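Long-range contact in modulator protein RSBR (Bacillus subtilis, PDB 2BNL), which acts in the stressosome as a regulator of sigma-B in response to salt and heat stress, stimulating the RsbT kinase toward RsbS in vitro: residues L18-S30 with D39-L53. Sequence-based numbering, arbitrary orientation.
Sequences LLQLWTDTLKELS and DQVYENISKEYIDIL
Helices 18-30 and 39-53 pack at 129° between their N-to-C directions, with axes 8.5 Å apart and the backbones nearest where Thr23 CA lies 5.2 Å from Glu43 CA. At this crossing Ser46 enters a knobs-into-holes socket formed by Leu19, Trp22, Thr23 and Leu26. The hydroxyls of Thr23 and Ser46 each turn back to their own helix, Thr23 OG1 donating to Leu19 O and Ser46 OG to Tyr42 O; each joins the backbone N-H of its own residue on a carbonyl that thus accepts two bonds. Leu19, with CG anti to its backbone N (chi1 164°), carries CD1 into the hole between Glu43, Ser46, Lys47 and Ile50, 3.3 Å from Glu43 O, while its CB meets Ile50 CD1 tightly at 3.5 Å.

The pairing belongs to the N-terminal domain of RsbR, a globin fold without heme, and one end of it merges with the aromatic core. There the edge of Tyr49 points at the face of the Trp22 six-membered ring, planes at 72° and centroids 5.6 Å apart; Ile50 CG1 abuts the edge of the indole near CZ3, and Leu53 CD1 approaches CH2. Phe91 of helix 81-100 stacks on Trp22 and meets Tyr49 edge-to-face, while Tyr49 OH is hydrogen-bonded to Asn124.

Toward the connecting loop, Leu26 CB and Lys27 CG lie obliquely about the Tyr42 ring, whose hydroxyl bonds to Leu37 N. Lys27, its chain bent at the third torsion, brings NZ to both carboxylate oxygens of Asp39 in a salt bridge whose two hydrogen bonds are weak, on the more solvent-exposed border of the interface.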
loop_
_atom_site.group_PDB
_atom_site.type_symbol
_atom_site.label_atom_id
_atom_site.label_comp_id
_atom_site.label_asym_id
_atom_site.label_seq_id
_atom_site.Cartn_x
_atom_site.Cartn_y
_atom_site.Cartn_z
ATOM N N LEU A 18 -8.285 5.646 -18.464
ATOM C CA LEU A 18 -7.447 5.223 -17.369
ATOM C C LEU A 18 -6.067 4.759 -17.810
ATOM O O LEU A 18 -5.120 5.019 -17.160
ATOM C CB LEU A 18 -8.164 4.154 -16.536
ATOM C CG LEU A 18 -9.405 4.674 -15.818
ATOM C CD1 LEU A 18 -10.223 3.531 -15.015
ATOM C CD2 LEU A 18 -8.976 5.741 -14.769
ATOM N N LEU A 19 -5.987 4.078 -18.916
ATOM C CA LEU A 19 -4.778 3.577 -19.452
ATOM C C LEU A 19 -3.825 4.810 -19.672
ATOM O O LEU A 19 -2.655 4.722 -19.371
ATOM C CB LEU A 19 -5.002 2.723 -20.700
ATOM C CG LEU A 19 -3.809 2.363 -21.705
ATOM C CD1 LEU A 19 -2.667 1.356 -21.293
ATOM C CD2 LEU A 19 -4.251 1.862 -23.041
ATOM N N GLN A 20 -4.376 5.856 -20.289
ATOM C CA GLN A 20 -3.586 7.077 -20.562
ATOM C C GLN A 20 -3.159 7.741 -19.257
ATOM O O GLN A 20 -2.035 8.142 -19.100
ATOM C CB GLN A 20 -4.435 8.015 -21.460
ATOM C CG GLN A 20 -3.818 9.448 -21.688
ATOM C CD GLN A 20 -2.452 9.435 -22.415
ATOM O OE1 GLN A 20 -1.958 8.349 -22.846
ATOM N NE2 GLN A 20 -1.808 10.678 -22.557
ATOM N N LEU A 21 -4.082 7.868 -18.318
ATOM C CA LEU A 21 -3.789 8.462 -17.036
ATOM C C LEU A 21 -2.635 7.736 -16.274
ATOM O O LEU A 21 -1.739 8.358 -15.752
ATOM C CB LEU A 21 -5.073 8.416 -16.203
ATOM C CG LEU A 21 -5.066 9.132 -14.892
ATOM C CD1 LEU A 21 -5.085 10.679 -15.136
ATOM C CD2 LEU A 21 -6.284 8.737 -14.063
ATOM N N TRP A 22 -2.755 6.428 -16.187
ATOM C CA TRP A 22 -1.789 5.589 -15.536
ATOM C C TRP A 22 -0.468 5.502 -16.266
ATOM O O TRP A 22 0.553 5.474 -15.632
ATOM C CB TRP A 22 -2.416 4.215 -15.217
ATOM C CG TRP A 22 -3.475 4.365 -14.238
ATOM C CD1 TRP A 22 -3.724 5.438 -13.472
ATOM C CD2 TRP A 22 -4.526 3.420 -13.955
ATOM N NE1 TRP A 22 -4.825 5.200 -12.678
ATOM C CE2 TRP A 22 -5.311 3.962 -12.948
ATOM C CE3 TRP A 22 -4.856 2.160 -14.466
ATOM C CZ2 TRP A 22 -6.434 3.302 -12.429
ATOM C CZ3 TRP A 22 -5.964 1.523 -13.938
ATOM C CH2 TRP A 22 -6.714 2.101 -12.942
ATOM N N THR A 23 -0.495 5.507 -17.606
ATOM C CA THR A 23 0.719 5.545 -18.386
ATOM C C THR A 23 1.464 6.847 -18.095
ATOM O O THR A 23 2.657 6.872 -17.888
ATOM C CB THR A 23 0.398 5.335 -19.916
ATOM O OG1 THR A 23 -0.166 4.029 -20.083
ATOM C CG2 THR A 23 1.740 5.377 -20.697
ATOM N N ASP A 24 0.744 7.943 -18.077
ATOM C CA ASP A 24 1.322 9.247 -17.757
ATOM C C ASP A 24 1.862 9.332 -16.377
ATOM O O ASP A 24 2.883 9.971 -16.145
ATOM C CB ASP A 24 0.310 10.394 -17.991
ATOM C CG ASP A 24 -0.029 10.591 -19.466
ATOM O OD1 ASP A 24 0.661 10.042 -20.395
ATOM O OD2 ASP A 24 -1.062 11.235 -19.702
ATOM N N THR A 25 1.204 8.694 -15.415
ATOM C CA THR A 25 1.721 8.644 -14.025
ATOM C C THR A 25 3.047 7.917 -13.986
ATOM O O THR A 25 3.967 8.419 -13.399
ATOM C CB THR A 25 0.668 7.935 -13.147
ATOM O OG1 THR A 25 -0.541 8.672 -13.196
ATOM C CG2 THR A 25 1.129 7.736 -11.724
ATOM N N LEU A 26 3.166 6.754 -14.670
ATOM C CA LEU A 26 4.416 6.001 -14.721
ATOM C C LEU A 26 5.523 6.810 -15.318
ATOM O O LEU A 26 6.622 6.858 -14.802
ATOM C CB LEU A 26 4.261 4.691 -15.497
ATOM C CG LEU A 26 3.390 3.639 -14.818
ATOM C CD1 LEU A 26 3.072 2.553 -15.722
ATOM C CD2 LEU A 26 4.054 3.025 -13.529
ATOM N N LYS A 27 5.207 7.483 -16.396
ATOM C CA LYS A 27 6.183 8.273 -17.068
ATOM C C LYS A 27 6.687 9.396 -16.183
ATOM O O LYS A 27 7.886 9.648 -16.089
ATOM C CB LYS A 27 5.578 8.785 -18.353
ATOM C CG LYS A 27 5.434 7.708 -19.428
ATOM C CD LYS A 27 4.637 8.261 -20.659
ATOM C CE LYS A 27 5.282 9.451 -21.202
ATOM N NZ LYS A 27 4.822 9.820 -22.591
ATOM N N GLU A 28 5.756 10.074 -15.516
ATOM C CA GLU A 28 6.100 11.180 -14.583
ATOM C C GLU A 28 7.010 10.675 -13.502
ATOM O O GLU A 28 8.010 11.276 -13.170
ATOM C CB GLU A 28 4.796 11.750 -13.981
ATOM C CG GLU A 28 4.939 12.862 -13.026
ATOM C CD GLU A 28 3.586 13.249 -12.345
ATOM O OE1 GLU A 28 2.460 13.023 -12.917
ATOM O OE2 GLU A 28 3.666 13.686 -11.190
ATOM N N LEU A 29 6.668 9.532 -12.953
ATOM C CA LEU A 29 7.483 8.977 -11.912
ATOM C C LEU A 29 8.843 8.523 -12.390
ATOM O O LEU A 29 9.856 8.665 -11.624
ATOM C CB LEU A 29 6.750 7.832 -11.193
ATOM C CG LEU A 29 5.538 8.208 -10.380
ATOM C CD1 LEU A 29 4.763 6.924 -9.987
ATOM C CD2 LEU A 29 5.945 8.991 -9.191
ATOM N N SER A 30 8.896 7.998 -13.617
ATOM C CA SER A 30 10.191 7.494 -14.146
ATOM C C SER A 30 11.254 8.608 -14.300
ATOM O O SER A 30 12.431 8.346 -14.269
ATOM C CB SER A 30 10.031 6.744 -15.485
ATOM O OG SER A 30 9.704 7.598 -16.562
ATOM N N ASP A 39 7.746 4.648 -23.730
ATOM C CA ASP A 39 6.290 4.788 -23.602
ATOM C C ASP A 39 5.520 3.484 -23.662
ATOM O O ASP A 39 4.593 3.306 -22.854
ATOM C CB ASP A 39 5.756 5.761 -24.596
ATOM C CG ASP A 39 6.218 7.229 -24.273
ATOM O OD1 ASP A 39 6.935 7.471 -23.247
ATOM O OD2 ASP A 39 5.913 8.134 -25.088
ATOM N N GLN A 40 5.834 2.627 -24.674
ATOM C CA GLN A 40 5.206 1.346 -24.796
ATOM C C GLN A 40 5.390 0.429 -23.580
ATOM O O GLN A 40 4.484 -0.280 -23.273
ATOM C CB GLN A 40 5.634 0.627 -26.067
ATOM C CG GLN A 40 4.749 -0.534 -26.357
ATOM C CD GLN A 40 3.355 -0.073 -26.819
ATOM O OE1 GLN A 40 3.273 0.643 -27.771
ATOM N NE2 GLN A 40 2.265 -0.502 -26.122
ATOM N N VAL A 41 6.564 0.427 -22.925
ATOM C CA VAL A 41 6.781 -0.389 -21.759
ATOM C C VAL A 41 5.809 0.064 -20.680
ATOM O O VAL A 41 5.122 -0.751 -20.065
ATOM C CB VAL A 41 8.243 -0.358 -21.275
ATOM C CG1 VAL A 41 8.380 -0.864 -19.960
ATOM C CG2 VAL A 41 9.074 -1.228 -22.212
ATOM N N TYR A 42 5.688 1.368 -20.501
ATOM C CA TYR A 42 4.780 1.851 -19.407
ATOM C C TYR A 42 3.335 1.646 -19.756
ATOM O O TYR A 42 2.512 1.228 -18.852
ATOM C CB TYR A 42 5.124 3.310 -19.049
ATOM C CG TYR A 42 6.536 3.539 -18.542
ATOM C CD1 TYR A 42 7.031 2.856 -17.447
ATOM C CD2 TYR A 42 7.394 4.449 -19.141
ATOM C CE1 TYR A 42 8.315 3.049 -16.928
ATOM C CE2 TYR A 42 8.683 4.623 -18.622
ATOM C CZ TYR A 42 9.124 3.917 -17.531
ATOM O OH TYR A 42 10.409 4.093 -17.076
ATOM N N GLU A 43 2.984 1.861 -21.035
ATOM C CA GLU A 43 1.639 1.533 -21.483
ATOM C C GLU A 43 1.256 0.048 -21.234
ATOM O O GLU A 43 0.184 -0.256 -20.800
ATOM C CB GLU A 43 1.440 1.948 -22.948
ATOM C CG GLU A 43 0.065 1.640 -23.474
ATOM C CD GLU A 43 -0.103 1.884 -24.982
ATOM O OE1 GLU A 43 0.360 2.949 -25.420
ATOM O OE2 GLU A 43 -0.601 0.960 -25.719
ATOM N N ASN A 44 2.175 -0.829 -21.517
ATOM C CA ASN A 44 1.969 -2.245 -21.365
ATOM C C ASN A 44 1.786 -2.634 -19.897
ATOM O O ASN A 44 1.032 -3.517 -19.573
ATOM C CB ASN A 44 3.106 -3.037 -21.993
ATOM C CG ASN A 44 3.048 -3.101 -23.482
ATOM O OD1 ASN A 44 2.208 -2.515 -24.145
ATOM N ND2 ASN A 44 4.034 -3.748 -24.032
ATOM N N ILE A 45 2.528 -1.989 -19.028
ATOM C CA ILE A 45 2.268 -2.116 -17.583
ATOM C C ILE A 45 0.880 -1.662 -17.137
ATOM O O ILE A 45 0.209 -2.401 -16.409
ATOM C CB ILE A 45 3.326 -1.341 -16.729
ATOM C CG1 ILE A 45 4.690 -1.992 -16.879
ATOM C CG2 ILE A 45 2.864 -1.273 -15.284
ATOM C CD1 ILE A 45 5.798 -1.111 -16.502
ATOM N N SER A 46 0.439 -0.491 -17.605
ATOM C CA SER A 46 -0.893 -0.002 -17.301
ATOM C C SER A 46 -1.941 -0.931 -17.830
ATOM O O SER A 46 -2.937 -1.119 -17.161
ATOM C CB SER A 46 -1.079 1.388 -17.847
ATOM O OG SER A 46 0.063 2.103 -17.385
ATOM N N LYS A 47 -1.743 -1.443 -19.042
ATOM C CA LYS A 47 -2.704 -2.353 -19.644
ATOM C C LYS A 47 -2.767 -3.691 -18.880
ATOM O O LYS A 47 -3.869 -4.208 -18.695
ATOM C CB LYS A 47 -2.447 -2.523 -21.184
ATOM C CG LYS A 47 -3.300 -3.628 -21.823
ATOM C CD LYS A 47 -4.769 -3.373 -21.737
ATOM C CE LYS A 47 -5.642 -4.397 -22.683
ATOM N NZ LYS A 47 -6.974 -4.620 -22.087
ATOM N N GLU A 48 -1.642 -4.224 -18.497
ATOM C CA GLU A 48 -1.565 -5.508 -17.728
ATOM C C GLU A 48 -2.263 -5.270 -16.407
ATOM O O GLU A 48 -2.946 -6.126 -15.880
ATOM C CB GLU A 48 -0.147 -5.884 -17.352
ATOM C CG GLU A 48 0.593 -6.957 -18.152
ATOM C CD GLU A 48 1.999 -7.310 -17.562
ATOM O OE1 GLU A 48 2.125 -8.481 -17.065
ATOM O OE2 GLU A 48 2.972 -6.435 -17.622
ATOM N N TYR A 49 -2.037 -4.121 -15.803
ATOM C CA TYR A 49 -2.764 -3.788 -14.501
ATOM C C TYR A 49 -4.265 -3.649 -14.620
ATOM O O TYR A 49 -5.030 -4.227 -13.834
ATOM C CB TYR A 49 -2.228 -2.498 -13.969
ATOM C CG TYR A 49 -2.689 -2.135 -12.613
ATOM C CD1 TYR A 49 -2.319 -2.885 -11.498
ATOM C CD2 TYR A 49 -3.454 -1.030 -12.409
ATOM C CE1 TYR A 49 -2.692 -2.525 -10.203
ATOM C CE2 TYR A 49 -3.855 -0.671 -11.081
ATOM C CZ TYR A 49 -3.453 -1.430 -9.998
ATOM O OH TYR A 49 -3.802 -1.006 -8.741
ATOM N N ILE A 50 -4.715 -2.895 -15.632
ATOM C CA ILE A 50 -6.147 -2.811 -15.855
ATOM C C ILE A 50 -6.792 -4.238 -16.068
ATOM O O ILE A 50 -7.902 -4.476 -15.606
ATOM C CB ILE A 50 -6.543 -1.870 -17.057
ATOM C CG1 ILE A 50 -6.111 -0.437 -16.807
ATOM C CG2 ILE A 50 -8.107 -1.609 -17.195
ATOM C CD1 ILE A 50 -5.947 0.579 -18.126
ATOM N N ASP A 51 -6.126 -5.087 -16.822
ATOM C CA ASP A 51 -6.594 -6.444 -17.114
ATOM C C ASP A 51 -6.728 -7.246 -15.801
ATOM O O ASP A 51 -7.684 -7.956 -15.655
ATOM C CB ASP A 51 -5.639 -7.205 -18.007
ATOM C CG ASP A 51 -5.755 -6.831 -19.480
ATOM O OD1 ASP A 51 -6.563 -5.970 -19.845
ATOM O OD2 ASP A 51 -5.000 -7.450 -20.241
ATOM N N ILE A 52 -5.799 -7.053 -14.877
ATOM C CA ILE A 52 -5.924 -7.549 -13.475
ATOM C C ILE A 52 -7.165 -7.050 -12.749
ATOM O O ILE A 52 -7.929 -7.853 -12.183
ATOM C CB ILE A 52 -4.661 -7.319 -12.635
ATOM C CG1 ILE A 52 -3.493 -8.176 -13.170
ATOM C CG2 ILE A 52 -4.936 -7.522 -11.160
ATOM C CD1 ILE A 52 -2.092 -7.596 -12.907
ATOM N N LEU A 53 -7.420 -5.768 -12.863
ATOM C CA LEU A 53 -8.542 -5.170 -12.209
ATOM C C LEU A 53 -9.815 -5.772 -12.744
ATOM O O LEU A 53 -10.711 -6.100 -11.960
ATOM C CB LEU A 53 -8.515 -3.641 -12.380
ATOM C CG LEU A 53 -7.330 -2.877 -11.866
ATOM C CD1 LEU A 53 -7.537 -1.370 -12.173
ATOM C CD2 LEU A 53 -6.956 -3.088 -10.484
#